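Local coordinates for surface layer protein (Geobacillus stearothermophilus, PDB 4UJ7), which probably self-assembles into the calcium-binding surface layer of the cell, this piece being domains 5-6 of the protein, at residues A[127-131]-A[132-136]. Residues are numbered along the deposited sequence; the frame is centred on the assembly and turned at random.
Sequences ATESP and ANNDV. With CA (calcium ion), chain B; CA (calcium ion), chain C.
E129 reaches across the turn of this loop to the backbone of N133 and to a calcium ion shared with N134. Its CG lies between the backbone N and the carbonyl carbon (chi1 80°). The side chain then bends at chi2 and turns both carboxylate oxygens to the ion. Both oxygens hold the same ion: OE1 of E129 is 2.4 Å from the calcium and OE2 of E129 2.5 Å. OE2 does double duty. Its anti lone pair, the one turned away from OE1, accepts the backbone N-H of N133 (N to OE2 2.8 Å, N-H...O angle 159°). Two metal bonds and this hydrogen bond therefore fix the rotation of the carboxylate. P131 follows a cis peptide bond, where the chain turns back toward the ion.

The loop joins strand 122-124 to strand 135-144 in the second of the two Big-like (BIG2) domains of this chain, a beta-sandwich of the immunoglobulin-like type. Two calcium ions lie along the loop, and the asparagines divide between them. OD1 of N134 closes on the ion of E129 at 2.4 Å. That oxygen sits 3.1 Å from OE2 of E129, as neighbouring ligands of one ion do. The main-chain oxygens of D124 and S126, with two waters, complete this site. ND2 of N134 also donates to one of those waters. N133 sends its side chain the other way, CG anti to the backbone N (chi1 -173°). Its OD1 binds the second calcium at 2.3 Å, beside the main-chain oxygen of D135. Carboxylate oxygens of D119 and D120, the main-chain oxygen of K122 and two waters fill out that shell. One of these waters accepts the backbone N-H of D135 and donates to OD1 of D135, 2.7 Å from the water oxygen.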
ATOM      1  N   ALA A 127      19.653 -13.030   7.507  1.00 21.38           N
ATOM      2  CA  ALA A 127      19.027 -14.168   8.159  1.00 22.61           C
ATOM      3  C   ALA A 127      18.293 -13.801   9.458  1.00 23.70           C
ATOM      4  O   ALA A 127      17.476 -14.580   9.947  1.00 24.86           O
ATOM      5  CB  ALA A 127      20.067 -15.263   8.399  1.00 22.13           C
ATOM      6  N   THR A 128      18.545 -12.608  10.004  1.00 24.37           N
ATOM      7  CA  THR A 128      18.045 -12.303  11.357  1.00 25.56           C
ATOM      8  C   THR A 128      17.368 -10.947  11.609  1.00 25.85           C
ATOM      9  O   THR A 128      17.197 -10.566  12.780  1.00 26.63           O
ATOM     10  CB  THR A 128      19.165 -12.434  12.408  1.00 26.91           C
ATOM     11  OG1 THR A 128      20.355 -11.808  11.908  1.00 27.48           O
ATOM     12  CG2 THR A 128      19.436 -13.895  12.717  1.00 27.69           C
ATOM     13  N   GLU A 129      16.976 -10.217  10.571  1.00 25.01           N
ATOM     14  CA  GLU A 129      16.374  -8.892  10.830  1.00 24.01           C
ATOM     15  C   GLU A 129      15.086  -9.002  11.651  1.00 25.70           C
ATOM     16  O   GLU A 129      14.351  -9.982  11.547  1.00 26.11           O
ATOM     17  CB  GLU A 129      16.189  -8.063   9.539  1.00 22.08           C
ATOM     18  CG  GLU A 129      14.968  -8.417   8.692  1.00 21.21           C
ATOM     19  CD  GLU A 129      15.123  -9.674   7.847  1.00 20.75           C
ATOM     20  OE1 GLU A 129      16.203 -10.296   7.807  1.00 19.72           O
ATOM     21  OE2 GLU A 129      14.113 -10.051   7.222  1.00 18.79           O
ATOM     22  N   SER A 130      14.862  -8.018  12.518  1.00 25.86           N
ATOM     23  CA  SER A 130      13.664  -7.959  13.345  1.00 27.38           C
ATOM     24  C   SER A 130      13.092  -6.545  13.254  1.00 28.46           C
ATOM     25  O   SER A 130      13.786  -5.575  13.581  1.00 30.27           O
ATOM     26  CB  SER A 130      14.004  -8.314  14.801  1.00 30.01           C
ATOM     27  OG  SER A 130      12.836  -8.438  15.595  1.00 31.05           O
ATOM     28  N   PRO A 131      11.839  -6.405  12.785  1.00 27.11           N
ATOM     29  CA  PRO A 131      10.908  -7.455  12.368  1.00 25.28           C
ATOM     30  C   PRO A 131      11.357  -8.112  11.060  1.00 23.77           C
ATOM     31  O   PRO A 131      12.106  -7.507  10.299  1.00 23.52           O
ATOM     32  CB  PRO A 131       9.600  -6.692  12.143  1.00 26.17           C
ATOM     33  CG  PRO A 131      10.022  -5.314  11.781  1.00 27.50           C
ATOM     34  CD  PRO A 131      11.313  -5.054  12.499  1.00 27.38           C
ATOM     35  N   ALA A 132      10.906  -9.340  10.820  1.00 22.55           N
ATOM     36  CA  ALA A 132      11.200 -10.015   9.546  1.00 21.10           C
ATOM     37  C   ALA A 132      10.703  -9.161   8.375  1.00 20.34           C
ATOM     38  O   ALA A 132       9.630  -8.579   8.440  1.00 19.32           O
ATOM     39  CB  ALA A 132      10.569 -11.391   9.521  1.00 21.20           C
ATOM     40  N   ASN A 133      11.493  -9.093   7.302  1.00 18.07           N
ATOM     41  CA  ASN A 133      11.182  -8.229   6.171  1.00 17.26           C
ATOM     42  C   ASN A 133      11.512  -8.962   4.882  1.00 15.73           C
ATOM     43  O   ASN A 133      12.456  -8.619   4.160  1.00 16.46           O
ATOM     44  CB  ASN A 133      11.989  -6.930   6.286  1.00 16.81           C
ATOM     45  CG  ASN A 133      11.613  -5.898   5.234  1.00 17.18           C
ATOM     46  OD1 ASN A 133      10.615  -6.049   4.516  1.00 17.07           O
ATOM     47  ND2 ASN A 133      12.432  -4.861   5.110  1.00 17.24           N
ATOM     48  N   ASN A 134      10.719  -9.991   4.598  1.00 16.44           N
ATOM     49  CA  ASN A 134      11.102 -10.952   3.563  1.00 15.28           C
ATOM     50  C   ASN A 134      10.260 -10.926   2.301  1.00 15.73           C
ATOM     51  O   ASN A 134      10.355 -11.820   1.449  1.00 15.89           O
ATOM     52  CB  ASN A 134      11.154 -12.353   4.175  1.00 15.77           C
ATOM     53  CG  ASN A 134      12.292 -12.500   5.181  1.00 15.95           C
ATOM     54  OD1 ASN A 134      13.426 -12.062   4.942  1.00 16.01           O
ATOM     55  ND2 ASN A 134      11.992 -13.140   6.307  1.00 18.22           N
ATOM     56  N   ASP A 135       9.450  -9.891   2.151  1.00 14.78           N
ATOM     57  CA  ASP A 135       8.688  -9.763   0.919  1.00 15.61           C
ATOM     58  C   ASP A 135       8.464  -8.333   0.474  1.00 15.30           C
ATOM     59  O   ASP A 135       8.817  -7.383   1.189  1.00 15.74           O
ATOM     60  CB  ASP A 135       7.372 -10.588   0.971  1.00 16.03           C
ATOM     61  CG  ASP A 135       6.262  -9.952   1.821  1.00 17.80           C
ATOM     62  OD1 ASP A 135       6.310  -8.759   2.179  1.00 19.54           O
ATOM     63  OD2 ASP A 135       5.286 -10.676   2.100  1.00 20.89           O
ATOM     64  N   VAL A 136       7.926  -8.210  -0.737  1.00 14.45           N
ATOM     65  CA  VAL A 136       7.269  -6.995  -1.195  1.00 14.78           C
ATOM     66  C   VAL A 136       5.870  -7.418  -1.586  1.00 15.13           C
ATOM     67  O   VAL A 136       5.658  -8.527  -2.074  1.00 14.44           O
ATOM     68  CB  VAL A 136       8.011  -6.346  -2.390  1.00 15.33           C
ATOM     69  CG1 VAL A 136       7.211  -5.203  -3.002  1.00 15.39           C
ATOM     70  CG2 VAL A 136       9.390  -5.873  -1.945  1.00 16.49           C
TER
HETATM   71 CA    CA B 800      15.466 -11.767   6.082  1.00 17.60          CA
HETATM   72 CA    CA C 801       9.232  -5.592   2.745  1.00 15.05          CA
HETATM   73  O   HOH W   1      14.733 -13.310   7.779  1.00 20.25           O
HETATM   74  O   HOH W   2       8.078  -7.587   3.898  1.00 20.07           O
HETATM   75  O   HOH W   3      15.680 -13.850   4.897  1.00 17.50           O
HETATM   76  O   HOH W   4       8.010  -4.488   4.575  1.00 17.92           O